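Cellulase (Bacillus sp. BG-CS10, PDB 5E09) probably hydrolyses internal beta-1,4-glucosidic bonds of cellulose, pairing a family 5 catalytic barrel with carbohydrate-binding modules. Local coordinates at residues Tyr111-Glu114 / Val120-Lys123; Ala122-Leu127 / Thr172-Ile177; Asn66-Gly69 / Asp73-Ile76; Phe166-Asn171 / His208-Asp213. All coordinates share one frame; numbering follows the deposited sequence.

Contact 1: Tyr111-Glu114 / Val120-Lys123; sequences YNME and VMAK
Met113 and Val120 meet through aliphatic carbon: Met113 CG lies 3.8 Å from Val120 CG1, and the same methylene is 4.1 Å from the branch carbon Val120 CB. The two side chains run at a slant to one another, and their CA atoms are 6.1 Å apart, the nearest backbone approach of the two segments. Val120 presents its branches to different partners. CG1 stands opposite the backbone N (chi1 168°) and takes the methionine, while CG2, turned beside that N, faces the backbone of the loop, with Asn112 O at 4.1 Å. Beyond CG the Met113 chain is stretched out (chi2 173°, chi3 -179°), which points its end toward the next helical residue, Met121. The methyl of Met121 turns toward helix 161-181. Both methionines are modelled as selenomethionine. The separation of 2.3 Å between Met113 CE and Met121 SE is too short for a nonbonded contact, and it leaves the detail of how these two ends meet doubtful. Leu170 of helix 161-181 packs against both methionines, and Tyr111 O is tied to Thr153 by hydrogen bonding. The segments thus join the loop that follows helix 105-110 to the early turns of helix 117-134 on the barrel's outer layer. No hydrogen bond or salt bridge crosses between them, and Met113 and Val120 are both buried, which implies that the contact rests on dispersion and exclusion of water.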
loop_
_atom_site.group_PDB
_atom_site.type_symbol
_atom_site.label_atom_id
_atom_site.label_comp_id
_atom_site.label_asym_id
_atom_site.label_seq_id
_atom_site.Cartn_x
_atom_site.Cartn_y
_atom_site.Cartn_z
ATOM N N TYR A 111 -5.622 7.582 -22.339
ATOM C CA TYR A 111 -4.184 7.687 -22.584
ATOM C C TYR A 111 -3.808 8.152 -23.998
ATOM O O TYR A 111 -2.748 8.740 -24.209
ATOM C CB TYR A 111 -3.583 6.309 -22.286
ATOM C CG TYR A 111 -2.125 6.084 -22.593
ATOM C CD1 TYR A 111 -1.144 6.367 -21.644
ATOM C CD2 TYR A 111 -1.731 5.507 -23.792
ATOM C CE1 TYR A 111 0.196 6.131 -21.904
ATOM C CE2 TYR A 111 -0.392 5.266 -24.060
ATOM C CZ TYR A 111 0.565 5.580 -23.111
ATOM O OH TYR A 111 1.895 5.346 -23.368
ATOM N N ASN A 112 -4.700 7.905 -24.953
ATOM C CA ASN A 112 -4.406 8.071 -26.371
ATOM C C ASN A 112 -4.959 9.351 -26.981
ATOM O O ASN A 112 -5.415 9.354 -28.120
ATOM C CB ASN A 112 -4.962 6.877 -27.145
ATOM C CG ASN A 112 -3.910 5.846 -27.448
ATOM O OD1 ASN A 112 -3.341 5.829 -28.540
ATOM N ND2 ASN A 112 -3.632 4.978 -26.477
HETATM N N MSE A 113 -4.911 10.441 -26.236
HETATM C CA MSE A 113 -5.618 11.635 -26.651
HETATM C C MSE A 113 -4.892 12.421 -27.733
HETATM O O MSE A 113 -5.528 12.993 -28.620
HETATM C CB MSE A 113 -5.863 12.531 -25.449
HETATM C CG MSE A 113 -7.173 13.235 -25.536
HETATM SE SE MSE A 113 -7.497 14.162 -23.907
HETATM C CE MSE A 113 -9.232 14.888 -24.351
ATOM N N GLU A 114 -3.568 12.450 -27.649
ATOM C CA GLU A 114 -2.740 13.128 -28.642
ATOM C C GLU A 114 -3.070 12.675 -30.067
ATOM O O GLU A 114 -3.118 13.487 -30.991
ATOM C CB GLU A 114 -1.260 12.882 -28.342
ATOM C CG GLU A 114 -0.298 13.667 -29.214
ATOM C CD GLU A 114 1.143 13.547 -28.736
ATOM O OE1 GLU A 114 1.373 12.880 -27.705
ATOM O OE2 GLU A 114 2.044 14.114 -29.392
ATOM N N VAL A 120 -11.769 10.316 -28.036
ATOM C CA VAL A 120 -11.558 10.246 -26.596
ATOM C C VAL A 120 -12.435 11.266 -25.874
ATOM O O VAL A 120 -13.153 10.919 -24.928
ATOM C CB VAL A 120 -10.083 10.471 -26.230
ATOM C CG1 VAL A 120 -9.936 10.699 -24.733
ATOM C CG2 VAL A 120 -9.243 9.281 -26.682
HETATM N N MSE A 121 -12.397 12.513 -26.334
HETATM C CA MSE A 121 -13.274 13.544 -25.792
HETATM C C MSE A 121 -14.741 13.147 -25.896
HETATM O O MSE A 121 -15.525 13.403 -24.982
HETATM C CB MSE A 121 -13.050 14.871 -26.503
HETATM C CG MSE A 121 -11.684 15.459 -26.257
HETATM SE SE MSE A 121 -11.350 15.807 -24.359
HETATM C CE MSE A 121 -12.662 17.230 -24.113
ATOM N N ALA A 122 -15.109 12.518 -27.008
ATOM C CA ALA A 122 -16.492 12.089 -27.200
ATOM C C ALA A 122 -16.926 11.054 -26.153
ATOM O O ALA A 122 -17.981 11.200 -25.528
ATOM C CB ALA A 122 -16.683 11.535 -28.603
ATOM N N LYS A 123 -16.111 10.015 -25.966
ATOM C CA LYS A 123 -16.415 8.950 -25.008
ATOM C C LYS A 123 -16.432 9.472 -23.579
ATOM O O LYS A 123 -17.305 9.126 -22.793
ATOM C CB LYS A 123 -15.396 7.813 -25.103
ATOM C CG LYS A 123 -15.356 7.099 -26.428
ATOM C CD LYS A 123 -14.414 5.904 -26.381
ATOM C CE LYS A 123 -14.893 4.858 -25.389
ATOM N NZ LYS A 123 -14.049 3.627 -25.431
#

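Contact 2: Ala122-Leu127 / Thr172-Ile177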
loop_
_atom_site.group_PDB
_atom_site.type_symbol
_atom_site.label_atom_id
_atom_site.label_comp_id
_atom_site.label_asym_id
_atom_site.label_seq_id
_atom_site.Cartn_x
_atom_site.Cartn_y
_atom_site.Cartn_z
ATOM N N ALA A 122 -15.109 12.518 -27.008
ATOM C CA ALA A 122 -16.492 12.089 -27.200
ATOM C C ALA A 122 -16.926 11.054 -26.153
ATOM O O ALA A 122 -17.981 11.200 -25.528
ATOM C CB ALA A 122 -16.683 11.535 -28.603
ATOM N N LYS A 123 -16.111 10.015 -25.966
ATOM C CA LYS A 123 -16.415 8.950 -25.008
ATOM C C LYS A 123 -16.432 9.472 -23.579
ATOM O O LYS A 123 -17.305 9.126 -22.793
ATOM C CB LYS A 123 -15.396 7.813 -25.103
ATOM C CG LYS A 123 -15.356 7.099 -26.428
ATOM C CD LYS A 123 -14.414 5.904 -26.381
ATOM C CE LYS A 123 -14.893 4.858 -25.389
ATOM N NZ LYS A 123 -14.049 3.627 -25.431
ATOM N N TYR A 124 -15.432 10.282 -23.254
ATOM C CA TYR A 124 -15.292 10.893 -21.940
ATOM C C TYR A 124 -16.529 11.730 -21.612
ATOM O O TYR A 124 -17.104 11.642 -20.509
ATOM C CB TYR A 124 -14.022 11.743 -21.921
ATOM C CG TYR A 124 -13.644 12.341 -20.586
ATOM C CD1 TYR A 124 -13.055 11.568 -19.595
ATOM C CD2 TYR A 124 -13.834 13.696 -20.335
ATOM C CE1 TYR A 124 -12.687 12.124 -18.378
ATOM C CE2 TYR A 124 -13.477 14.255 -19.133
ATOM C CZ TYR A 124 -12.904 13.469 -18.157
ATOM O OH TYR A 124 -12.544 14.039 -16.956
ATOM N N THR A 125 -16.948 12.517 -22.597
ATOM C CA THR A 125 -18.140 13.345 -22.476
ATOM C C THR A 125 -19.405 12.515 -22.282
ATOM O O THR A 125 -20.211 12.818 -21.401
ATOM C CB THR A 125 -18.316 14.232 -23.704
ATOM O OG1 THR A 125 -17.171 15.081 -23.829
ATOM C CG2 THR A 125 -19.564 15.082 -23.570
ATOM N N ALA A 126 -19.575 11.476 -23.100
ATOM C CA ALA A 126 -20.727 10.582 -22.975
ATOM C C ALA A 126 -20.784 9.927 -21.592
ATOM O O ALA A 126 -21.856 9.829 -20.971
ATOM C CB ALA A 126 -20.689 9.516 -24.065
ATOM N N LEU A 127 -19.624 9.485 -21.116
ATOM C CA LEU A 127 -19.511 8.882 -19.794
ATOM C C LEU A 127 -19.949 9.832 -18.701
ATOM O O LEU A 127 -20.841 9.507 -17.913
ATOM C CB LEU A 127 -18.076 8.430 -19.513
ATOM C CG LEU A 127 -17.722 7.002 -19.905
ATOM C CD1 LEU A 127 -16.325 6.640 -19.415
ATOM C CD2 LEU A 127 -18.761 6.043 -19.347
ATOM N N THR A 172 -11.474 20.252 -17.101
ATOM C CA THR A 172 -12.376 21.356 -17.433
ATOM C C THR A 172 -13.672 20.854 -18.066
ATOM O O THR A 172 -14.774 21.277 -17.682
ATOM C CB THR A 172 -11.691 22.359 -18.384
ATOM O OG1 THR A 172 -10.535 22.898 -17.734
ATOM C CG2 THR A 172 -12.624 23.496 -18.736
ATOM N N ALA A 173 -13.540 19.942 -19.025
ATOM C CA ALA A 173 -14.713 19.344 -19.665
ATOM C C ALA A 173 -15.605 18.634 -18.639
ATOM O O ALA A 173 -16.827 18.810 -18.622
ATOM C CB ALA A 173 -14.281 18.373 -20.764
ATOM N N PHE A 174 -14.974 17.820 -17.799
ATOM C CA PHE A 174 -15.636 17.135 -16.693
ATOM C C PHE A 174 -16.421 18.125 -15.819
ATOM O O PHE A 174 -17.641 17.977 -15.611
ATOM C CB PHE A 174 -14.571 16.378 -15.887
ATOM C CG PHE A 174 -15.002 15.957 -14.515
ATOM C CD1 PHE A 174 -15.949 14.959 -14.342
ATOM C CD2 PHE A 174 -14.415 16.523 -13.397
ATOM C CE1 PHE A 174 -16.332 14.554 -13.071
ATOM C CE2 PHE A 174 -14.785 16.124 -12.117
ATOM C CZ PHE A 174 -15.750 15.135 -11.954
ATOM N N TYR A 175 -15.712 19.150 -15.348
ATOM C CA TYR A 175 -16.306 20.209 -14.542
ATOM C C TYR A 175 -17.574 20.759 -15.181
ATOM O O TYR A 175 -18.632 20.797 -14.549
ATOM C CB TYR A 175 -15.308 21.350 -14.325
ATOM C CG TYR A 175 -15.896 22.516 -13.558
ATOM C CD1 TYR A 175 -15.838 22.553 -12.173
ATOM C CD2 TYR A 175 -16.517 23.576 -14.218
ATOM C CE1 TYR A 175 -16.378 23.607 -11.464
ATOM C CE2 TYR A 175 -17.065 24.632 -13.514
ATOM C CZ TYR A 175 -16.989 24.642 -12.137
ATOM O OH TYR A 175 -17.526 25.690 -11.423
ATOM N N HIS A 176 -17.471 21.176 -16.437
ATOM C CA HIS A 176 -18.601 21.834 -17.078
ATOM C C HIS A 176 -19.756 20.880 -17.347
ATOM O O HIS A 176 -20.905 21.281 -17.236
ATOM C CB HIS A 176 -18.151 22.531 -18.362
ATOM C CG HIS A 176 -17.387 23.794 -18.108
ATOM N ND1 HIS A 176 -16.136 24.029 -18.633
ATOM C CD2 HIS A 176 -17.692 24.879 -17.357
ATOM C CE1 HIS A 176 -15.704 25.209 -18.222
ATOM N NE2 HIS A 176 -16.629 25.745 -17.448
ATOM N N ILE A 177 -19.470 19.623 -17.673
ATOM C CA ILE A 177 -20.545 18.641 -17.822
ATOM C C ILE A 177 -21.341 18.495 -16.515
ATOM O O ILE A 177 -22.579 18.617 -16.495
ATOM C CB ILE A 177 -19.999 17.268 -18.245
ATOM C CG1 ILE A 177 -19.514 17.312 -19.698
ATOM C CG2 ILE A 177 -21.069 16.185 -18.073
ATOM C CD1 ILE A 177 -18.559 16.187 -20.054
#
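Tyr124 lays the far end of its ring against the CB of Phe174: Tyr124 OH is 3.3 Å from Phe174 CB and Tyr124 CE2 is 4.0 Å from the same carbon, the approach being oblique to the ring. With CG set opposite the backbone N (chi1 -174°), the tyrosine reaches across to helix 161-181, where its hydroxyl is hydrogen-bonded to Leu170 O. One turn along, Ile177 sends its end methyl to Thr125; Ile177 CD1 lies 3.8 Å from Thr125 CG2 and equally near Thr125 CA. The threonine hydroxyl is engaged within its own helix, bonded to Met121 O, so what it offers Ile177 is chiefly hydrocarbon. Replacing Tyr124 with a phenylalanine would probably leave Leu170 O without its hydroxyl partner and open a small gap beside Phe174 CB. Thr125 and Phe174 mark the nearest backbone approach, 7.4 Å between their CA atoms. Trp128 of helix 117-134 meets both Tyr124 and Phe174 edge-to-face. These are the outer helices that follow the third and fourth barrel strands, and Phe174 continues inward to Leu190 and Leu192 on strand 190-193.

Contact 3: Asn66-Gly69 / Asp73-Ile76; sequences NQMG and DYTI
The ring of Tyr74 is approached obliquely by two groups of the 66-69 segment: Gly69 O comes to 3.3 Å from Tyr74 CD1, and the terminal methyl of Met68 slants in near the root of the ring, with Met68 CE 3.4 Å from Tyr74 CB. Met68 reaches that carbon because its chain bends at the last torsion (chi3 79°), which swings the methyl of this selenomethionine back across the tyrosine. The ring also packs on Lys123 of helix 117-134. The second flat group is the carbonyl of Thr75, which accepts the amide of Gly69: Gly69 N to Thr75 O is 2.7 Å, with 152° at the hydrogen and the donor tilted out of the carbonyl plane. Met68 and Ile76 form a single beta bridge, their CA atoms 4.6 Å apart. Since the amide and carbonyl bonds are made by the residues flanking them, Gly69 with Thr75 and Gln67 with Asn77, they are a non-hydrogen-bonded pair of an isolated antiparallel bridge, where the loop between barrel strand 57-60 and helix 78-93 folds back on itself. CA-H...O contacts supplement the bridge. Ile76 CA lies 3.3 Å from Gln67 O, and at the other end Tyr74 CA is 3.2 Å from Gly69 O with a nearly straight 165° at the hydrogen. Tyr74 has positive phi and psi, which turns the chain just before the bridge. Gln130 of helix 117-134 spans the second segment, its OE1 taking Ile76 N and its NE2 giving to Tyr74 O.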
loop_
_atom_site.group_PDB
_atom_site.type_symbol
_atom_site.label_atom_id
_atom_site.label_comp_id
_atom_site.label_asym_id
_atom_site.label_seq_id
_atom_site.Cartn_x
_atom_site.Cartn_y
_atom_site.Cartn_z
ATOM N N ASN A 66 -15.403 -1.681 -20.864
ATOM C CA ASN A 66 -16.019 -2.939 -21.271
ATOM C C ASN A 66 -17.523 -3.000 -20.989
ATOM O O ASN A 66 -18.154 -4.042 -21.156
ATOM C CB ASN A 66 -15.307 -4.109 -20.590
ATOM C CG ASN A 66 -13.931 -4.365 -21.170
ATOM O OD1 ASN A 66 -13.708 -4.180 -22.364
ATOM N ND2 ASN A 66 -12.998 -4.787 -20.324
ATOM N N GLN A 67 -18.102 -1.881 -20.572
ATOM C CA GLN A 67 -19.533 -1.837 -20.302
ATOM C C GLN A 67 -20.209 -0.771 -21.158
ATOM O O GLN A 67 -21.345 -0.372 -20.896
ATOM C CB GLN A 67 -19.790 -1.572 -18.814
ATOM C CG GLN A 67 -19.150 -2.586 -17.870
ATOM C CD GLN A 67 -19.811 -3.961 -17.924
ATOM O OE1 GLN A 67 -20.905 -4.120 -18.465
ATOM N NE2 GLN A 67 -19.144 -4.959 -17.353
HETATM N N MSE A 68 -19.503 -0.312 -22.185
HETATM C CA MSE A 68 -19.988 0.785 -23.014
HETATM C C MSE A 68 -20.447 0.324 -24.389
HETATM O O MSE A 68 -19.788 -0.492 -25.030
HETATM C CB MSE A 68 -18.900 1.845 -23.177
HETATM C CG MSE A 68 -18.504 2.528 -21.887
HETATM SE SE MSE A 68 -17.045 3.780 -22.177
HETATM C CE MSE A 68 -18.072 5.241 -22.920
ATOM N N GLY A 69 -21.570 0.870 -24.843
ATOM C CA GLY A 69 -22.045 0.623 -26.190
ATOM C C GLY A 69 -21.250 1.449 -27.181
ATOM O O GLY A 69 -20.362 2.212 -26.794
ATOM N N ASP A 73 -23.518 7.251 -28.702
ATOM C CA ASP A 73 -24.129 7.292 -27.374
ATOM C C ASP A 73 -23.225 6.688 -26.301
ATOM O O ASP A 73 -23.183 7.173 -25.164
ATOM C CB ASP A 73 -25.472 6.561 -27.378
ATOM C CG ASP A 73 -26.446 7.146 -28.373
ATOM O OD1 ASP A 73 -26.315 8.347 -28.695
ATOM O OD2 ASP A 73 -27.344 6.405 -28.832
ATOM N N TYR A 74 -22.517 5.624 -26.673
ATOM C CA TYR A 74 -21.663 4.887 -25.747
ATOM C C TYR A 74 -22.418 4.515 -24.479
ATOM O O TYR A 74 -21.874 4.612 -23.375
ATOM C CB TYR A 74 -20.429 5.706 -25.386
ATOM C CG TYR A 74 -19.525 6.025 -26.547
ATOM C CD1 TYR A 74 -18.688 5.058 -27.083
ATOM C CD2 TYR A 74 -19.491 7.299 -27.093
ATOM C CE1 TYR A 74 -17.847 5.347 -28.139
ATOM C CE2 TYR A 74 -18.653 7.598 -28.154
ATOM C CZ TYR A 74 -17.834 6.616 -28.672
ATOM O OH TYR A 74 -16.995 6.899 -29.721
ATOM N N THR A 75 -23.673 4.105 -24.641
ATOM C CA THR A 75 -24.533 3.841 -23.499
ATOM C C THR A 75 -23.930 2.762 -22.609
ATOM O O THR A 75 -23.411 1.754 -23.091
ATOM C CB THR A 75 -25.946 3.417 -23.936
ATOM O OG1 THR A 75 -26.439 4.334 -24.923
ATOM C CG2 THR A 75 -26.897 3.398 -22.739
ATOM N N ILE A 76 -23.986 3.010 -21.306
ATOM C CA ILE A 76 -23.483 2.095 -20.295
ATOM C C ILE A 76 -24.472 0.957 -20.058
ATOM O O ILE A 76 -25.666 1.203 -19.884
ATOM C CB ILE A 76 -23.231 2.843 -18.968
ATOM C CG1 ILE A 76 -22.221 3.977 -19.182
ATOM C CG2 ILE A 76 -22.776 1.882 -17.878
ATOM C CD1 ILE A 76 -22.207 5.004 -18.066
#

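Contact 4: Phe166-Asn171 / His208-Asp213; sequences FLEELN and HQTMKD
Helix segments 166-171 and 208-213 run roughly parallel, crossing at -35° with axes 10.6 Å apart, and draw nearest at Glu168 and Thr210, whose CA atoms are separated by 6.3 Å. Glu168 extends from its helix with CG opposite the backbone N (chi1 -178°), so that its carboxylate end passes alongside Thr210; Glu168 CD is 3.4 Å from Thr210 OG1, a contact without a direct hydrogen bond. The hydroxyl is instead bonded to Arg206 O within its own helix and, at 2.6 Å from Thr210 OG1, to a water. That water accepts from Asn171 ND2 at 2.9 Å and so bridges the helices, while Asn171 OD1 is held by Ser146. In the beta/alpha barrel these helices follow the fourth and fifth strands, and strand 190-193 connects them in sequence; Asn171 packs inward on its Leu192 and Pro193. An alanine in place of Glu168 is likely to open a gap over Thr210, leaving its OG1 without the carboxylate chain beside it. The Glu168 carboxylate also nears a like charge: Glu168 OE2 is 3.6 Å from Asp213 OD2, the two planes 63° apart, a proximity that would tend to raise the affinity of one of them for a proton.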
loop_
_atom_site.group_PDB
_atom_site.type_symbol
_atom_site.label_atom_id
_atom_site.label_comp_id
_atom_site.label_asym_id
_atom_site.label_seq_id
_atom_site.Cartn_x
_atom_site.Cartn_y
_atom_site.Cartn_z
ATOM N N PHE A 166 -3.709 18.375 -21.944
ATOM C CA PHE A 166 -4.720 17.319 -22.033
ATOM C C PHE A 166 -5.455 17.114 -20.712
ATOM O O PHE A 166 -6.684 16.990 -20.686
ATOM C CB PHE A 166 -4.090 15.991 -22.465
ATOM C CG PHE A 166 -3.564 15.989 -23.872
ATOM C CD1 PHE A 166 -4.075 16.862 -24.823
ATOM C CD2 PHE A 166 -2.558 15.107 -24.247
ATOM C CE1 PHE A 166 -3.589 16.858 -26.118
ATOM C CE2 PHE A 166 -2.066 15.100 -25.540
ATOM C CZ PHE A 166 -2.582 15.976 -26.478
ATOM N N LEU A 167 -4.701 17.065 -19.616
ATOM C CA LEU A 167 -5.311 16.856 -18.312
ATOM C C LEU A 167 -6.198 18.040 -17.968
ATOM O O LEU A 167 -7.300 17.858 -17.448
ATOM C CB LEU A 167 -4.256 16.644 -17.226
ATOM C CG LEU A 167 -4.826 16.442 -15.819
ATOM C CD1 LEU A 167 -5.925 15.381 -15.809
ATOM C CD2 LEU A 167 -3.731 16.076 -14.841
ATOM N N GLU A 168 -5.738 19.251 -18.273
ATOM C CA GLU A 168 -6.560 20.419 -17.974
ATOM C C GLU A 168 -7.854 20.413 -18.791
ATOM O O GLU A 168 -8.909 20.816 -18.297
ATOM C CB GLU A 168 -5.788 21.717 -18.214
ATOM C CG GLU A 168 -6.605 22.955 -17.863
ATOM C CD GLU A 168 -5.754 24.110 -17.359
ATOM O OE1 GLU A 168 -4.509 24.008 -17.422
ATOM O OE2 GLU A 168 -6.334 25.121 -16.894
ATOM N N GLU A 169 -7.778 19.941 -20.033
ATOM C CA GLU A 169 -8.969 19.865 -20.875
ATOM C C GLU A 169 -9.944 18.806 -20.373
ATOM O O GLU A 169 -11.157 19.012 -20.407
ATOM C CB GLU A 169 -8.587 19.585 -22.331
ATOM C CG GLU A 169 -7.868 20.745 -23.006
ATOM C CD GLU A 169 -7.046 20.313 -24.212
ATOM O OE1 GLU A 169 -7.393 19.291 -24.843
ATOM O OE2 GLU A 169 -6.048 20.999 -24.525
ATOM N N LEU A 170 -9.419 17.671 -19.918
ATOM C CA LEU A 170 -10.271 16.635 -19.340
ATOM C C LEU A 170 -10.964 17.145 -18.078
ATOM O O LEU A 170 -12.176 16.985 -17.914
ATOM C CB LEU A 170 -9.455 15.383 -19.018
ATOM C CG LEU A 170 -9.006 14.544 -20.214
ATOM C CD1 LEU A 170 -8.189 13.376 -19.717
ATOM C CD2 LEU A 170 -10.204 14.060 -21.021
ATOM N N ASN A 171 -10.183 17.761 -17.195
ATOM C CA ASN A 171 -10.700 18.267 -15.932
ATOM C C ASN A 171 -11.754 19.351 -16.162
ATOM O O ASN A 171 -12.809 19.346 -15.522
ATOM C CB ASN A 171 -9.555 18.797 -15.060
ATOM C CG ASN A 171 -8.771 17.678 -14.379
ATOM O OD1 ASN A 171 -9.292 16.582 -14.179
ATOM N ND2 ASN A 171 -7.520 17.954 -14.017
ATOM N N HIS A 208 -3.188 23.224 -9.306
ATOM C CA HIS A 208 -3.534 24.464 -8.611
ATOM C C HIS A 208 -4.064 25.516 -9.582
ATOM O O HIS A 208 -5.098 26.143 -9.347
ATOM C CB HIS A 208 -2.305 24.991 -7.863
ATOM C CG HIS A 208 -2.613 26.095 -6.894
ATOM N ND1 HIS A 208 -3.885 26.388 -6.484
ATOM C CD2 HIS A 208 -1.789 26.967 -6.263
ATOM C CE1 HIS A 208 -3.846 27.406 -5.629
ATOM N NE2 HIS A 208 -2.593 27.770 -5.483
ATOM N N GLN A 209 -3.355 25.682 -10.692
ATOM C CA GLN A 209 -3.740 26.633 -11.721
ATOM C C GLN A 209 -5.085 26.254 -12.338
ATOM O O GLN A 209 -5.949 27.112 -12.521
ATOM C CB GLN A 209 -2.652 26.722 -12.796
ATOM C CG GLN A 209 -2.903 27.777 -13.868
ATOM C CD GLN A 209 -3.161 29.162 -13.289
ATOM O OE1 GLN A 209 -4.058 29.874 -13.742
ATOM N NE2 GLN A 209 -2.371 29.552 -12.289
ATOM N N THR A 210 -5.267 24.971 -12.645
ATOM C CA THR A 210 -6.554 24.499 -13.156
ATOM C C THR A 210 -7.695 24.875 -12.213
ATOM O O THR A 210 -8.756 25.345 -12.643
ATOM C CB THR A 210 -6.565 22.972 -13.359
ATOM O OG1 THR A 210 -5.543 22.595 -14.289
ATOM C CG2 THR A 210 -7.927 22.504 -13.877
HETATM N N MSE A 211 -7.463 24.679 -10.920
HETATM C CA MSE A 211 -8.485 24.962 -9.923
HETATM C C MSE A 211 -8.788 26.445 -9.818
HETATM O O MSE A 211 -9.953 26.833 -9.722
HETATM C CB MSE A 211 -8.069 24.402 -8.569
HETATM C CG MSE A 211 -8.195 22.897 -8.562
HETATM SE SE MSE A 211 -7.840 21.987 -6.898
HETATM C CE MSE A 211 -8.695 20.312 -7.372
ATOM N N LYS A 212 -7.749 27.274 -9.849
ATOM C CA LYS A 212 -7.955 28.716 -9.848
ATOM C C LYS A 212 -8.774 29.128 -11.071
ATOM O O LYS A 212 -9.665 29.974 -10.967
ATOM C CB LYS A 212 -6.620 29.463 -9.797
ATOM C CG LYS A 212 -6.074 29.606 -8.379
ATOM C CD LYS A 212 -4.910 30.587 -8.285
ATOM C CE LYS A 212 -3.586 29.944 -8.662
ATOM N NZ LYS A 212 -2.435 30.845 -8.360
ATOM N N ASP A 213 -8.493 28.503 -12.214
ATOM C CA ASP A 213 -9.255 28.746 -13.438
ATOM C C ASP A 213 -10.738 28.421 -13.273
ATOM O O ASP A 213 -11.604 29.206 -13.666
ATOM C CB ASP A 213 -8.687 27.927 -14.601
ATOM C CG ASP A 213 -9.381 28.214 -15.923
ATOM O OD1 ASP A 213 -10.297 29.065 -15.953
ATOM O OD2 ASP A 213 -9.001 27.588 -16.938
HETATM O O HOH W 1 -5.455 19.961 -14.502
#

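In the fold
The four contacts lie within the family 5 catalytic region and link successive outer parts of its barrel. Helix 117-134 serves contacts 1 and 2, whose centres are about 11 Å apart, and Met121 CE touches Ala173 CB at 3.9 Å between them. Helix 161-181 in turn joins contact 2 to contact 4, about 13 Å away between centres, and contacts 1 and 4 meet where Glu114 CA lies 3.6 Å from Phe166 CZ. Contact 3 abuts the other flank of helix 117-134, where Leu127 CG meets Met68 CE at 3.5 Å. Contacts 3 and 4 do not touch: their nearest atoms are about 12 Å apart, with contact 2 adjoining both.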